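Local structure of bifunctional GH43-CE protein (Bacteroides eggerthii, 6MLY) at residues I26-P31 with R373-V378; K445-F450 with D512-C517; C270-R275 with L475-T480. The protein probably cleaves xylan-type plant polysaccharides, carrying a family 43 glycoside hydrolase and a carbohydrate esterase in one chain. One frame throughout, in Å; residues are numbered along the deposited sequence.

Contact 1: I26-P31 with R373-V378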
ATOM      1  N   ILE A  26       4.549 -12.125 -16.308  1.00 75.42           N
ATOM      2  CA  ILE A  26       3.363 -11.814 -15.506  1.00 74.44           C
ATOM      3  C   ILE A  26       3.815 -11.091 -14.231  1.00 74.85           C
ATOM      4  O   ILE A  26       4.360 -11.716 -13.324  1.00 76.78           O
ATOM      5  CB  ILE A  26       2.553 -13.084 -15.169  1.00 73.84           C
ATOM      6  CG1 ILE A  26       2.042 -13.793 -16.427  1.00 73.18           C
ATOM      7  CG2 ILE A  26       1.421 -12.747 -14.201  1.00 73.09           C
ATOM      8  CD1 ILE A  26       1.298 -15.078 -16.153  1.00 72.39           C
ATOM      9  N   TYR A  27       3.570  -9.778 -14.161  1.00 73.42           N
ATOM     10  CA  TYR A  27       3.864  -9.019 -12.956  1.00 73.38           C
ATOM     11  C   TYR A  27       2.666  -9.126 -12.004  1.00 72.44           C
ATOM     12  O   TYR A  27       1.922  -8.160 -11.815  1.00 72.09           O
ATOM     13  CB  TYR A  27       4.207  -7.566 -13.299  1.00 73.32           C
ATOM     14  CG  TYR A  27       5.195  -6.908 -12.368  1.00 73.51           C
ATOM     15  CD1 TYR A  27       6.156  -6.035 -12.855  1.00 74.50           C
ATOM     16  CD2 TYR A  27       5.194  -7.169 -11.005  1.00 73.13           C
ATOM     17  CE1 TYR A  27       7.074  -5.424 -12.015  1.00 75.69           C
ATOM     18  CE2 TYR A  27       6.107  -6.568 -10.152  1.00 74.27           C
ATOM     19  CZ  TYR A  27       7.048  -5.689 -10.656  1.00 75.55           C
ATOM     20  OH  TYR A  27       7.935  -5.086  -9.813  1.00 76.60           O
ATOM     21  N   ALA A  28       2.489 -10.318 -11.420  1.00 72.08           N
ATOM     22  CA  ALA A  28       1.376 -10.610 -10.512  1.00 71.26           C
ATOM     23  C   ALA A  28       1.567 -11.993  -9.880  1.00 70.46           C
ATOM     24  O   ALA A  28       2.360 -12.803 -10.357  1.00 70.87           O
ATOM     25  CB  ALA A  28       0.059 -10.535 -11.245  1.00 71.03           C
ATOM     26  N   ASP A  29       0.798 -12.242  -8.817  1.00 69.48           N
ATOM     27  CA  ASP A  29       0.940 -13.402  -7.957  1.00 69.81           C
ATOM     28  C   ASP A  29       0.345 -14.627  -8.666  1.00 69.97           C
ATOM     29  O   ASP A  29      -0.860 -14.875  -8.598  1.00 69.83           O
ATOM     30  CB  ASP A  29       0.295 -13.116  -6.598  1.00 69.28           C
ATOM     31  CG  ASP A  29       0.572 -14.144  -5.517  1.00 69.65           C
ATOM     32  OD1 ASP A  29       1.749 -14.528  -5.344  1.00 70.73           O
ATOM     33  OD2 ASP A  29      -0.395 -14.537  -4.838  1.00 69.10           O
ATOM     34  N   ALA A  30       1.216 -15.365  -9.367  1.00 71.01           N
ATOM     35  CA  ALA A  30       0.889 -16.630 -10.018  1.00 70.87           C
ATOM     36  C   ALA A  30       1.939 -17.665  -9.624  1.00 72.13           C
ATOM     37  O   ALA A  30       2.760 -18.065 -10.443  1.00 73.02           O
ATOM     38  CB  ALA A  30       0.827 -16.445 -11.515  1.00 70.97           C
ATOM     39  N   PRO A  31       1.957 -18.101  -8.343  1.00 72.86           N
ATOM     40  CA  PRO A  31       2.972 -19.034  -7.852  1.00 73.16           C
ATOM     41  C   PRO A  31       2.705 -20.509  -8.190  1.00 72.74           C
ATOM     42  O   PRO A  31       1.563 -20.887  -8.446  1.00 71.48           O
ATOM     43  CB  PRO A  31       2.905 -18.835  -6.330  1.00 73.84           C
ATOM     44  CG  PRO A  31       1.456 -18.476  -6.070  1.00 73.39           C
ATOM     45  CD  PRO A  31       1.017 -17.686  -7.287  1.00 72.73           C
ATOM     46  N   ARG A 373      -6.379  -9.998  -8.148  1.00 64.48           N
ATOM     47  CA  ARG A 373      -4.958  -9.828  -7.822  1.00 65.31           C
ATOM     48  C   ARG A 373      -4.605  -8.334  -7.908  1.00 65.80           C
ATOM     49  O   ARG A 373      -5.311  -7.560  -8.554  1.00 65.92           O
ATOM     50  CB  ARG A 373      -4.087 -10.676  -8.763  1.00 65.68           C
ATOM     51  CG  ARG A 373      -4.261 -12.182  -8.609  1.00 65.81           C
ATOM     52  CD  ARG A 373      -3.491 -12.977  -9.654  1.00 66.31           C
ATOM     53  NE  ARG A 373      -3.608 -14.425  -9.487  1.00 66.42           N
ATOM     54  CZ  ARG A 373      -4.596 -15.175  -9.973  1.00 65.69           C
ATOM     55  NH1 ARG A 373      -5.455 -14.669 -10.839  1.00 65.69           N
ATOM     56  NH2 ARG A 373      -4.732 -16.429  -9.581  1.00 65.90           N
ATOM     57  N   THR A 374      -3.534  -7.931  -7.220  1.00 66.79           N
ATOM     58  CA  THR A 374      -2.862  -6.676  -7.514  1.00 68.29           C
ATOM     59  C   THR A 374      -1.836  -6.942  -8.615  1.00 69.26           C
ATOM     60  O   THR A 374      -1.377  -8.069  -8.766  1.00 71.11           O
ATOM     61  CB  THR A 374      -2.196  -6.075  -6.271  1.00 68.57           C
ATOM     62  OG1 THR A 374      -1.344  -7.055  -5.683  1.00 70.09           O
ATOM     63  CG2 THR A 374      -3.199  -5.586  -5.248  1.00 68.45           C
ATOM     64  N   ILE A 375      -1.494  -5.907  -9.382  1.00 70.53           N
ATOM     65  CA  ILE A 375      -0.594  -6.063 -10.512  1.00 71.71           C
ATOM     66  C   ILE A 375       0.538  -5.041 -10.395  1.00 74.19           C
ATOM     67  O   ILE A 375       0.354  -3.980  -9.809  1.00 75.30           O
ATOM     68  CB  ILE A 375      -1.364  -5.937 -11.841  1.00 72.07           C
ATOM     69  CG1 ILE A 375      -1.908  -4.527 -12.074  1.00 71.69           C
ATOM     70  CG2 ILE A 375      -2.469  -6.979 -11.909  1.00 72.08           C
ATOM     71  CD1 ILE A 375      -2.624  -4.358 -13.396  1.00 72.06           C
ATOM     72  N   GLY A 376       1.699  -5.386 -10.962  1.00 75.20           N
ATOM     73  CA  GLY A 376       2.865  -4.506 -11.005  1.00 76.51           C
ATOM     74  C   GLY A 376       3.105  -3.950 -12.408  1.00 77.44           C
ATOM     75  O   GLY A 376       2.532  -4.442 -13.381  1.00 77.25           O
ATOM     76  N   PRO A 377       3.970  -2.931 -12.512  1.00 80.52           N
ATOM     77  CA  PRO A 377       4.727  -2.379 -11.396  1.00 80.08           C
ATOM     78  C   PRO A 377       3.917  -1.448 -10.475  1.00 78.69           C
ATOM     79  O   PRO A 377       4.266  -1.302  -9.302  1.00 77.91           O
ATOM     80  CB  PRO A 377       5.860  -1.593 -12.073  1.00 82.08           C
ATOM     81  CG  PRO A 377       5.256  -1.148 -13.379  1.00 82.38           C
ATOM     82  CD  PRO A 377       4.371  -2.308 -13.783  1.00 82.16           C
ATOM     83  N   VAL A 378       2.861  -0.829 -11.018  1.00 78.00           N
ATOM     84  CA  VAL A 378       1.900  -0.009 -10.256  1.00 77.49           C
ATOM     85  C   VAL A 378       0.484  -0.453 -10.628  1.00 76.39           C
ATOM     86  O   VAL A 378       0.281  -1.074 -11.680  1.00 79.93           O
ATOM     87  CB  VAL A 378       2.069   1.497 -10.531  1.00 77.58           C
ATOM     88  CG1 VAL A 378       3.456   1.992 -10.147  1.00 78.31           C
ATOM     89  CG2 VAL A 378       1.744   1.854 -11.978  1.00 77.74           C
TER
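Arg373 reaches Asp29 with CG anti to the carbonyl carbon (chi1 -66°) and a chain extended from CG to NE, which delivers NE to Asp29 O at 2.9 Å as a hydrogen-bond donor. The acceptor is a main-chain oxygen and lies somewhat out of the guanidinium plane; the Asp29 carboxylate is engaged elsewhere, with OD1 taking Arg275 N and OD2 taking Gly486 N. Next, Thr374 O lies 3.8 Å from Ala28 CB, a plain packing contact, while the threonine hydroxyl turns to Tyr487 O. Ile375 follows with a CA-H...O contact, its CA 3.5 Å from Tyr27 O, and its CG2 branch lies loosely against Ala28 CB. Tyr27 is the centre of an inverse gamma turn, and its O also accepts a nearly straight bond from Gly376 N, 2.9 Å with 169° at the hydrogen. Gly376 then slides its CA over the Tyr27 ring, 3.8 Å from the centroid; a CB here would run into Tyr27 CD2, so glycine suits the place. A cis peptide leads to Pro377, whose CA makes a second CH-pi contact, and whose CB lies 4.0 Å from Tyr27 CE1. The flat Tyr27 ring thus takes both CA atoms on one face. The pairing joins a loop of the family 43 domain to the Concanavalin A-like domain: 26-31 precedes strand 34-38 and touches strand 275-282, whereas 373-378 carries the chain from strand 370-373 of one sheet to strand 378-386 of the other.

Contact 2: K445-F450 with D512-C517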
ATOM      1  N   LYS A 445     -11.009   4.407  -3.887  1.00 71.55           N
ATOM      2  CA  LYS A 445      -9.855   4.124  -4.732  1.00 71.93           C
ATOM      3  C   LYS A 445      -8.723   3.619  -3.829  1.00 71.69           C
ATOM      4  O   LYS A 445      -8.594   4.046  -2.688  1.00 72.11           O
ATOM      5  CB  LYS A 445      -9.464   5.385  -5.515  1.00 73.29           C
ATOM      6  CG  LYS A 445      -8.302   5.242  -6.494  1.00 73.85           C
ATOM      7  CD  LYS A 445      -8.324   6.256  -7.638  1.00 75.21           C
ATOM      8  CE  LYS A 445      -7.971   7.666  -7.212  1.00 75.45           C
ATOM      9  NZ  LYS A 445      -7.921   8.602  -8.363  1.00 76.47           N
ATOM     10  N   ALA A 446      -7.932   2.677  -4.347  1.00 72.11           N
ATOM     11  CA  ALA A 446      -6.776   2.136  -3.644  1.00 71.29           C
ATOM     12  C   ALA A 446      -5.620   2.006  -4.638  1.00 71.48           C
ATOM     13  O   ALA A 446      -5.745   1.285  -5.616  1.00 72.20           O
ATOM     14  CB  ALA A 446      -7.130   0.807  -3.024  1.00 71.15           C
ATOM     15  N   GLU A 447      -4.527   2.732  -4.382  1.00 72.21           N
ATOM     16  CA  GLU A 447      -3.341   2.743  -5.238  1.00 73.06           C
ATOM     17  C   GLU A 447      -2.279   1.813  -4.642  1.00 73.15           C
ATOM     18  O   GLU A 447      -2.263   1.571  -3.435  1.00 73.01           O
ATOM     19  CB  GLU A 447      -2.772   4.157  -5.373  1.00 73.63           C
ATOM     20  CG  GLU A 447      -3.727   5.152  -6.014  1.00 74.22           C
ATOM     21  CD  GLU A 447      -3.070   6.447  -6.461  1.00 75.64           C
ATOM     22  OE1 GLU A 447      -2.507   7.150  -5.591  1.00 75.15           O
ATOM     23  OE2 GLU A 447      -3.108   6.738  -7.681  1.00 76.59           O
ATOM     24  N   CYS A 448      -1.402   1.307  -5.518  1.00 74.09           N
ATOM     25  CA  CYS A 448      -0.304   0.407  -5.158  1.00 74.40           C
ATOM     26  C   CYS A 448       0.965   0.815  -5.916  1.00 74.66           C
ATOM     27  O   CYS A 448       0.959   0.891  -7.150  1.00 75.22           O
ATOM     28  CB  CYS A 448      -0.621  -1.043  -5.516  1.00 75.21           C
ATOM     29  SG  CYS A 448      -1.960  -1.786  -4.538  1.00 76.23           S
ATOM     30  N   ASP A 449       2.041   1.074  -5.167  1.00 75.19           N
ATOM     31  CA  ASP A 449       3.360   1.310  -5.744  1.00 75.68           C
ATOM     32  C   ASP A 449       4.283   0.172  -5.300  1.00 77.11           C
ATOM     33  O   ASP A 449       4.715   0.129  -4.143  1.00 77.60           O
ATOM     34  CB  ASP A 449       3.934   2.683  -5.371  1.00 76.28           C
ATOM     35  CG  ASP A 449       5.126   3.087  -6.227  1.00 76.80           C
ATOM     36  OD1 ASP A 449       5.302   2.476  -7.298  1.00 77.81           O
ATOM     37  OD2 ASP A 449       5.875   3.998  -5.824  1.00 78.94           O
ATOM     38  N   PHE A 450       4.536  -0.755  -6.230  1.00 76.01           N
ATOM     39  CA  PHE A 450       5.480  -1.849  -6.049  1.00 76.59           C
ATOM     40  C   PHE A 450       6.838  -1.472  -6.662  1.00 77.72           C
ATOM     41  O   PHE A 450       7.829  -2.141  -6.396  1.00 80.03           O
ATOM     42  CB  PHE A 450       4.913  -3.144  -6.645  1.00 75.71           C
ATOM     43  CG  PHE A 450       3.573  -3.563  -6.079  1.00 74.47           C
ATOM     44  CD1 PHE A 450       3.471  -4.071  -4.791  1.00 74.18           C
ATOM     45  CD2 PHE A 450       2.411  -3.445  -6.829  1.00 73.54           C
ATOM     46  CE1 PHE A 450       2.244  -4.455  -4.267  1.00 73.30           C
ATOM     47  CE2 PHE A 450       1.185  -3.830  -6.304  1.00 72.81           C
ATOM     48  CZ  PHE A 450       1.102  -4.331  -5.024  1.00 72.58           C
ATOM     49  N   ASP A 512      -3.610  -0.084 -14.781  1.00 75.44           N
ATOM     50  CA  ASP A 512      -2.168  -0.274 -14.553  1.00 77.15           C
ATOM     51  C   ASP A 512      -1.470   1.091 -14.516  1.00 77.70           C
ATOM     52  O   ASP A 512      -0.239   1.164 -14.473  1.00 79.74           O
ATOM     53  CB  ASP A 512      -1.541  -1.200 -15.601  1.00 78.95           C
ATOM     54  CG  ASP A 512      -1.850  -0.836 -17.047  1.00 80.88           C
ATOM     55  OD1 ASP A 512      -1.617   0.327 -17.430  1.00 81.24           O
ATOM     56  OD2 ASP A 512      -2.317  -1.732 -17.781  1.00 84.22           O
ATOM     57  N   LYS A 513      -2.273   2.159 -14.556  1.00 76.70           N
ATOM     58  CA  LYS A 513      -1.812   3.513 -14.333  1.00 76.48           C
ATOM     59  C   LYS A 513      -1.749   3.774 -12.822  1.00 76.14           C
ATOM     60  O   LYS A 513      -2.213   2.965 -12.010  1.00 74.59           O
ATOM     61  CB  LYS A 513      -2.739   4.505 -15.045  1.00 76.00           C
ATOM     62  N   ILE A 514      -1.145   4.912 -12.470  1.00 78.06           N
ATOM     63  CA  ILE A 514      -1.115   5.462 -11.105  1.00 77.55           C
ATOM     64  C   ILE A 514      -1.100   6.994 -11.209  1.00 78.98           C
ATOM     65  O   ILE A 514      -0.577   7.549 -12.175  1.00 79.62           O
ATOM     66  CB  ILE A 514       0.091   4.907 -10.311  1.00 80.40           C
ATOM     67  CG1 ILE A 514       0.024   5.296  -8.830  1.00 80.06           C
ATOM     68  CG2 ILE A 514       1.415   5.321 -10.945  1.00 81.63           C
ATOM     69  CD1 ILE A 514       1.052   4.604  -7.963  1.00 79.99           C
ATOM     70  N   SER A 515      -1.689   7.666 -10.215  1.00 78.75           N
ATOM     71  CA  SER A 515      -1.760   9.143 -10.187  1.00 79.61           C
ATOM     72  C   SER A 515      -0.369   9.743  -9.941  1.00 79.96           C
ATOM     73  O   SER A 515       0.054  10.652 -10.657  1.00 81.10           O
ATOM     74  CB  SER A 515      -2.745   9.627  -9.155  1.00 79.67           C
ATOM     75  OG  SER A 515      -2.293   9.330  -7.842  1.00 81.17           O
ATOM     76  N   ASP A 516       0.331   9.214  -8.932  1.00 79.95           N
ATOM     77  CA  ASP A 516       1.579   9.782  -8.449  1.00 80.38           C
ATOM     78  C   ASP A 516       1.291  11.238  -8.062  1.00 80.22           C
ATOM     79  O   ASP A 516       1.906  12.162  -8.585  1.00 82.11           O
ATOM     80  CB  ASP A 516       2.713   9.634  -9.474  1.00 81.06           C
ATOM     81  CG  ASP A 516       3.760   8.577  -9.141  1.00 82.10           C
ATOM     82  OD1 ASP A 516       3.881   8.207  -7.950  1.00 82.32           O
ATOM     83  OD2 ASP A 516       4.468   8.145 -10.079  1.00 82.02           O
ATOM     84  N   CYS A 517       0.291  11.403  -7.186  1.00 79.86           N
ATOM     85  CA  CYS A 517      -0.043  12.652  -6.510  1.00 79.50           C
ATOM     86  C   CYS A 517       0.124  12.471  -4.995  1.00 78.84           C
ATOM     87  O   CYS A 517      -0.345  13.296  -4.219  1.00 79.64           O
ATOM     88  CB  CYS A 517      -1.482  13.072  -6.800  1.00 79.48           C
ATOM     89  SG  CYS A 517      -1.875  13.203  -8.563  1.00 82.42           S
TER
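Glu447 and Ser515 carry the contact, on the outer face of one sheet of the Concanavalin A-like beta-sandwich, where strand 441-449 meets the loop leading from strand 502-511 to strand 518-523, the latter in the sheet of the esterase part. The hydrogen bonds converge on one oxygen. With CG anti to the carbonyl carbon (chi1 -62°) and the chain extended beyond it, Glu447 brings OE2 to Ser515, accepting from OG at 2.7 Å through its syn lone pair and from Ser515 N at 3.0 Å, also on the syn side but 21° out of the carboxylate plane. Since OE1 is bonded to Tyr460 OH, the carboxylate is held at both oxygens and has little freedom to turn. A serine suits the spot because hydroxyl and amide of one small residue can reach the same acceptor. Van der Waals packing comes from Ile514, whose side chain crosses that of Glu447 at about a right angle. Its CG1 lies 3.6 Å from Glu447 OE2, and CD1 reaches Cys448 O at 3.8 Å. Asp449 and Asp516 have like charge, and Arg451 forms salt bridges with both, probably easing their repulsion. Within the loop, Ser515 OG also receives a weak bond from Cys517 N, 3.4 Å long.

Contact 3: C270-R275 with L475-T480. With EDO (1,2-ethanediol), chain F.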
ATOM      1  N   CYS A 270       8.799 -11.172  -5.237  1.00 87.42           N
ATOM      2  CA  CYS A 270       8.958  -9.729  -5.507  1.00 87.81           C
ATOM      3  C   CYS A 270       8.190  -8.907  -4.463  1.00 87.77           C
ATOM      4  O   CYS A 270       7.615  -7.872  -4.793  1.00 90.87           O
ATOM      5  CB  CYS A 270       8.485  -9.381  -6.918  1.00 86.06           C
ATOM      6  SG  CYS A 270       9.411  -8.028  -7.704  1.00 90.39           S
ATOM      7  N   GLY A 271       8.190  -9.372  -3.207  1.00 86.81           N
ATOM      8  CA  GLY A 271       7.624  -8.622  -2.080  1.00 85.89           C
ATOM      9  C   GLY A 271       6.103  -8.690  -2.019  1.00 83.57           C
ATOM     10  O   GLY A 271       5.517  -9.775  -2.089  1.00 81.53           O
ATOM     11  N   ALA A 272       5.471  -7.513  -1.888  1.00 82.25           N
ATOM     12  CA  ALA A 272       4.045  -7.371  -1.534  1.00 80.30           C
ATOM     13  C   ALA A 272       3.148  -7.905  -2.659  1.00 78.52           C
ATOM     14  O   ALA A 272       2.224  -8.688  -2.402  1.00 77.45           O
ATOM     15  CB  ALA A 272       3.731  -5.927  -1.226  1.00 79.92           C
ATOM     16  N   VAL A 273       3.433  -7.479  -3.895  1.00 77.09           N
ATOM     17  CA  VAL A 273       2.686  -7.908  -5.084  1.00 75.41           C
ATOM     18  C   VAL A 273       2.536  -9.438  -5.066  1.00 75.55           C
ATOM     19  O   VAL A 273       1.486  -9.964  -5.443  1.00 75.18           O
ATOM     20  CB  VAL A 273       3.347  -7.401  -6.383  1.00 74.99           C
ATOM     21  CG1 VAL A 273       4.561  -8.229  -6.786  1.00 75.57           C
ATOM     22  CG2 VAL A 273       2.349  -7.311  -7.529  1.00 74.40           C
ATOM     23  N   GLY A 274       3.582 -10.141  -4.610  1.00 75.93           N
ATOM     24  CA  GLY A 274       3.538 -11.593  -4.405  1.00 76.18           C
ATOM     25  C   GLY A 274       4.715 -12.311  -5.051  1.00 77.16           C
ATOM     26  O   GLY A 274       5.869 -11.903  -4.887  1.00 77.60           O
ATOM     27  N   ARG A 275       4.400 -13.394  -5.777  1.00 77.09           N
ATOM     28  CA  ARG A 275       5.379 -14.316  -6.384  1.00 77.40           C
ATOM     29  C   ARG A 275       5.082 -14.427  -7.888  1.00 77.06           C
ATOM     30  O   ARG A 275       4.079 -15.016  -8.288  1.00 77.11           O
ATOM     31  CB  ARG A 275       5.331 -15.660  -5.650  1.00 78.27           C
ATOM     32  CG  ARG A 275       5.458 -15.537  -4.137  1.00 79.75           C
ATOM     33  CD  ARG A 275       5.702 -16.858  -3.425  1.00 81.94           C
ATOM     34  NE  ARG A 275       4.475 -17.597  -3.147  1.00 83.14           N
ATOM     35  CZ  ARG A 275       4.403 -18.916  -2.981  1.00 84.44           C
ATOM     36  NH1 ARG A 275       5.494 -19.659  -3.056  1.00 87.28           N
ATOM     37  NH2 ARG A 275       3.236 -19.493  -2.754  1.00 84.50           N
ATOM     38  N   LEU A 475      -0.407   2.517   3.694  1.00 78.63           N
ATOM     39  CA  LEU A 475      -0.312   1.125   4.125  1.00 79.38           C
ATOM     40  C   LEU A 475       1.034   0.550   3.670  1.00 80.54           C
ATOM     41  O   LEU A 475       1.194   0.210   2.492  1.00 82.40           O
ATOM     42  CB  LEU A 475      -1.476   0.331   3.524  1.00 79.81           C
ATOM     43  CG  LEU A 475      -1.492  -1.161   3.858  1.00 79.89           C
ATOM     44  CD1 LEU A 475      -1.848  -1.373   5.321  1.00 81.34           C
ATOM     45  CD2 LEU A 475      -2.450  -1.919   2.952  1.00 79.14           C
ATOM     46  N   LYS A 476       1.988   0.442   4.604  1.00 80.71           N
ATOM     47  CA  LYS A 476       3.275  -0.217   4.336  1.00 82.13           C
ATOM     48  C   LYS A 476       3.045  -1.729   4.210  1.00 80.54           C
ATOM     49  O   LYS A 476       3.160  -2.465   5.190  1.00 80.22           O
ATOM     50  CB  LYS A 476       4.306   0.089   5.429  1.00 84.37           C
ATOM     51  CG  LYS A 476       4.808   1.527   5.473  1.00 85.73           C
ATOM     52  CD  LYS A 476       5.271   2.060   4.133  1.00 87.66           C
ATOM     53  CE  LYS A 476       6.056   3.351   4.245  1.00 89.05           C
ATOM     54  NZ  LYS A 476       7.415   3.138   4.799  1.00 91.53           N
ATOM     55  N   MET A 477       2.714  -2.163   2.989  1.00 79.23           N
ATOM     56  CA  MET A 477       2.437  -3.559   2.679  1.00 78.56           C
ATOM     57  C   MET A 477       3.668  -4.410   3.024  1.00 80.40           C
ATOM     58  O   MET A 477       4.790  -4.033   2.688  1.00 83.21           O
ATOM     59  CB  MET A 477       2.109  -3.729   1.190  1.00 77.79           C
ATOM     60  CG  MET A 477       0.775  -3.132   0.781  1.00 76.60           C
ATOM     61  SD  MET A 477       0.667  -2.831  -1.026  1.00 75.19           S
ATOM     62  CE  MET A 477      -1.073  -3.285  -1.278  1.00 74.00           C
ATOM     63  N   GLN A 478       3.446  -5.535   3.717  1.00 80.92           N
ATOM     64  CA  GLN A 478       4.481  -6.550   3.929  1.00 83.00           C
ATOM     65  C   GLN A 478       3.937  -7.926   3.510  1.00 83.80           C
ATOM     66  O   GLN A 478       2.782  -8.279   3.809  1.00 85.19           O
ATOM     67  CB  GLN A 478       4.972  -6.568   5.380  1.00 84.77           C
ATOM     68  CG  GLN A 478       6.273  -7.352   5.556  1.00 86.00           C
ATOM     69  CD  GLN A 478       6.601  -7.737   6.980  1.00 86.49           C
ATOM     70  OE1 GLN A 478       6.014  -7.244   7.942  1.00 87.13           O
ATOM     71  NE2 GLN A 478       7.560  -8.637   7.125  1.00 85.92           N
ATOM     72  N   TYR A 479       4.787  -8.696   2.817  1.00 83.19           N
ATOM     73  CA  TYR A 479       4.464 -10.034   2.363  1.00 81.62           C
ATOM     74  C   TYR A 479       4.693 -11.023   3.514  1.00 82.46           C
ATOM     75  O   TYR A 479       5.779 -11.586   3.654  1.00 83.95           O
ATOM     76  CB  TYR A 479       5.291 -10.389   1.125  1.00 81.00           C
ATOM     77  CG  TYR A 479       4.933 -11.720   0.514  1.00 80.31           C
ATOM     78  CD1 TYR A 479       3.814 -11.854  -0.292  1.00 78.55           C
ATOM     79  CD2 TYR A 479       5.699 -12.851   0.756  1.00 81.09           C
ATOM     80  CE1 TYR A 479       3.471 -13.074  -0.849  1.00 78.39           C
ATOM     81  CE2 TYR A 479       5.370 -14.080   0.208  1.00 80.09           C
ATOM     82  CZ  TYR A 479       4.251 -14.191  -0.600  1.00 79.46           C
ATOM     83  OH  TYR A 479       3.905 -15.394  -1.149  1.00 79.12           O
ATOM     84  N   THR A 480       3.651 -11.215   4.330  1.00 83.54           N
ATOM     85  CA  THR A 480       3.691 -12.041   5.540  1.00 84.51           C
ATOM     86  C   THR A 480       3.183 -13.449   5.206  1.00 83.34           C
ATOM     87  O   THR A 480       2.535 -13.652   4.178  1.00 80.59           O
ATOM     88  CB  THR A 480       2.892 -11.374   6.672  1.00 85.46           C
ATOM     89  OG1 THR A 480       1.508 -11.304   6.320  1.00 86.30           O
ATOM     90  CG2 THR A 480       3.366  -9.969   6.980  1.00 85.68           C
TER
HETATM   91  C1  EDO F 902       4.651 -22.866  -1.774  1.00 65.38           C
HETATM   92  O1  EDO F 902       4.340 -22.213  -3.011  1.00 59.45           O
HETATM   93  C2  EDO F 902       3.394 -23.556  -1.266  1.00 70.51           C
HETATM   94  O2  EDO F 902       2.932 -24.481  -2.260  1.00 76.51           O
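Tyr479 and Met477 pack against a tight, glycine-rich turn, 270-275, in an interdomain contact of largely van der Waals character: the turn links strands 262-269 and 275-282 of the family 43 domain, and 475-480 leaves an edge strand of the beta-sandwich. Tyr479 points toward the turn, its CG anti to the backbone N (chi1 -175°), which brings the ring to Gly271 O and Gly274 CA. CD1 is 3.2 Å from Gly271 O, and CE1 comes 3.9 Å from Gly274 CA. Both glycines have positive phi, and at Gly274 a CB would press on the preceding carbonyl oxygen, so residues without a side chain fit the turn. Cys270 N bonds to Gly274 O and closes it. Nearby, the short side chain of Ala272 lets its CB approach Met477 CB to 3.6 Å. At the far end of the ring Arg275 crosses Tyr479 at about a right angle, its chain bent at chi3, with NE 3.0 Å from Tyr479 OH and the guanidinium turned 46° from the ring. Its NH1 and NH2 both donate to O1 of an ethanediol molecule, probably from the crystallisation liquor, which also bonds to Asp32. An alanine at Arg275 would probably leave Tyr479 OH without this neighbour, open a gap beside the ring and strip the ethanediol of two donors. The side chain of Arg275 is about 9 Å from that of Asp143, predicted to tune the catalytic acid. Around the contact, Arg275 touches Phe267 of strand 262-269 and Phe484, while Met477 touches Leu400 of strand 395-401, in the other sheet of the sandwich.

From the N terminus, residues 26-31 open contact 1, which closes only when the chain reaches 373-378, a loop of the chain that includes most of the family 43 range. Contact 3 starts within that span at 270-275 and closes at 475-480, so the two cross. Contact 2 opens at 445-450, after contact 1 has closed, and ends at 512-517; it stands in series with contact 1 but crosses contact 3. The three also touch: Ala30 N meets Arg275 O, Pro377 O meets Phe450 N, and the Phe450 ring packs on Val273 and Met477. Contacts 1 and 3 tie the glycosidase domain to the beta-sandwich; contact 2 joins an inner sandwich strand to the loop leading into the esterase sheet.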